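Local structure of acyl-CoA dehydrogenase domain protein Tcur3483 (Thermomonospora curvata, 6WY9) at residues E213-S218 and T231-V236. The protein binds flavin adenine dinucleotide and is probably an acyl-CoA dehydrogenase-type oxidoreductase acting on the CH-CH group of its donor. Numbering follows the deposited sequence.
Sequences EGFSWS and TYYSGV
Phe215 and Tyr233 sit side by side across an antiparallel beta hairpin in the middle domain of the acyl-CoA dehydrogenase fold. Strand 215-221 is the outermost strand of a four-stranded antiparallel sheet within the chain, and strand 227-239 lies between it and strand 168-176. Phe215, Tyr233 and Thr231 share the tightly packed face, which Ile187 of strand 186-192 helps to cover. Tyr233 CE2 meets the edge of the Phe215 ring, 3.4 Å from Phe215 CD1. The two ring planes are inclined at 52°, an oblique pairing with ring centres 5.4 Å apart. The Phe215 ring also reaches Thr231, its CG set anti to the backbone N (chi1 172°), and Phe215 CE1 lies 3.7 Å from Thr231 CB. Tyr233 OH and Thr231 OG1 are hydrogen-bonded at 2.8 Å, and Thr231 OG1 has a second partner in Thr178 OG1. A leucine in place of Tyr233 would probably leave Thr231 OG1 without this bond and open a gap beside the Phe215 ring. The Thr231 side chain is about 8 Å from the bound dihydroflavine-adenine dinucleotide.

The other face is looser and more exposed to solvent. Here the Tyr232 ring lies along strand 215-221. Ser216 OG comes within 3.5 Å of Tyr232 CB, and Ser218 OG sits in the ring plane, at its edge. Trp217 belongs to the Phe215 face, but its indole leads away from the partner strand.

Ser216 and Tyr232 form a hydrogen-bonded pair through both backbone N-H groups. Beyond them the chain turns at Ser234 and Gly235. Ser234 N still bonds Gly214 O, and Val236 CG2 packs on the Gly214 backbone, 3.3 Å from Gly214 C.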
# COMPACT_ATOMS: atom_id res chain seq x y z
N GLU A 213 -37.00 -17.98 29.97
CA GLU A 213 -38.12 -18.21 29.06
C GLU A 213 -38.25 -17.04 28.10
O GLU A 213 -38.21 -15.88 28.51
CB GLU A 213 -39.41 -18.40 29.87
CG GLU A 213 -40.67 -18.51 29.03
CD GLU A 213 -41.91 -18.84 29.85
OE1 GLU A 213 -42.65 -19.77 29.47
OE2 GLU A 213 -42.14 -18.17 30.88
N GLY A 214 -38.45 -17.35 26.83
CA GLY A 214 -38.40 -16.34 25.79
C GLY A 214 -37.03 -16.12 25.16
O GLY A 214 -36.92 -15.38 24.17
N PHE A 215 -35.96 -16.73 25.70
CA PHE A 215 -34.66 -16.62 25.04
C PHE A 215 -34.45 -17.79 24.10
O PHE A 215 -34.79 -18.93 24.42
CB PHE A 215 -33.52 -16.56 26.06
CG PHE A 215 -32.15 -16.65 25.43
CD1 PHE A 215 -31.54 -15.52 24.87
CD2 PHE A 215 -31.47 -17.86 25.37
CE1 PHE A 215 -30.28 -15.60 24.28
CE2 PHE A 215 -30.20 -17.93 24.77
CZ PHE A 215 -29.61 -16.81 24.24
N SER A 216 -33.88 -17.51 22.93
CA SER A 216 -33.59 -18.55 21.95
C SER A 216 -32.45 -18.07 21.07
O SER A 216 -32.14 -16.88 21.02
CB SER A 216 -34.84 -18.90 21.13
OG SER A 216 -35.07 -17.94 20.10
N TRP A 217 -31.78 -19.01 20.38
CA TRP A 217 -30.67 -18.68 19.50
C TRP A 217 -30.68 -19.61 18.29
O TRP A 217 -31.25 -20.71 18.36
CB TRP A 217 -29.31 -18.80 20.21
CG TRP A 217 -29.03 -20.23 20.66
CD1 TRP A 217 -29.39 -20.81 21.85
CD2 TRP A 217 -28.37 -21.26 19.90
NE1 TRP A 217 -28.97 -22.12 21.88
CE2 TRP A 217 -28.34 -22.42 20.69
CE3 TRP A 217 -27.81 -21.30 18.61
CZ2 TRP A 217 -27.79 -23.61 20.25
CZ3 TRP A 217 -27.24 -22.48 18.18
CH2 TRP A 217 -27.23 -23.61 18.99
N SER A 218 -30.03 -19.18 17.21
CA SER A 218 -29.86 -20.01 16.01
C SER A 218 -28.46 -19.83 15.44
O SER A 218 -27.88 -18.74 15.53
CB SER A 218 -30.91 -19.69 14.92
OG SER A 218 -30.83 -18.33 14.54
N THR A 231 -29.48 -14.22 18.44
CA THR A 231 -30.22 -14.50 19.65
C THR A 231 -31.50 -13.69 19.61
O THR A 231 -31.56 -12.62 18.99
CB THR A 231 -29.40 -14.20 20.92
OG1 THR A 231 -28.82 -12.88 20.84
CG2 THR A 231 -28.27 -15.26 21.09
N TYR A 232 -32.54 -14.25 20.23
CA TYR A 232 -33.89 -13.69 20.21
C TYR A 232 -34.42 -13.58 21.63
O TYR A 232 -34.21 -14.48 22.45
CB TYR A 232 -34.86 -14.56 19.36
CG TYR A 232 -34.31 -14.74 17.96
CD1 TYR A 232 -34.53 -13.78 16.98
CD2 TYR A 232 -33.52 -15.84 17.64
CE1 TYR A 232 -34.01 -13.92 15.71
CE2 TYR A 232 -32.99 -15.99 16.35
CZ TYR A 232 -33.24 -15.03 15.40
OH TYR A 232 -32.72 -15.14 14.12
N TYR A 233 -35.13 -12.47 21.91
CA TYR A 233 -35.66 -12.15 23.24
C TYR A 233 -37.12 -11.76 23.05
O TYR A 233 -37.42 -10.68 22.52
CB TYR A 233 -34.87 -11.03 23.93
CG TYR A 233 -33.38 -11.27 23.82
CD1 TYR A 233 -32.69 -10.92 22.67
CD2 TYR A 233 -32.67 -11.90 24.84
CE1 TYR A 233 -31.31 -11.16 22.54
CE2 TYR A 233 -31.34 -12.15 24.74
CZ TYR A 233 -30.65 -11.78 23.58
OH TYR A 233 -29.33 -12.05 23.47
N SER A 234 -38.01 -12.64 23.48
CA SER A 234 -39.44 -12.48 23.27
C SER A 234 -40.10 -12.50 24.64
O SER A 234 -40.29 -13.57 25.23
CB SER A 234 -39.96 -13.59 22.37
OG SER A 234 -41.30 -13.33 22.02
N GLY A 235 -40.41 -11.32 25.17
CA GLY A 235 -41.04 -11.22 26.48
C GLY A 235 -40.17 -11.69 27.61
O GLY A 235 -40.68 -11.99 28.69
N VAL A 236 -38.85 -11.76 27.40
CA VAL A 236 -37.97 -12.25 28.46
C VAL A 236 -38.06 -11.33 29.67
O VAL A 236 -38.00 -10.10 29.55
CB VAL A 236 -36.52 -12.33 27.97
CG1 VAL A 236 -35.63 -12.80 29.11
CG2 VAL A 236 -36.42 -13.26 26.77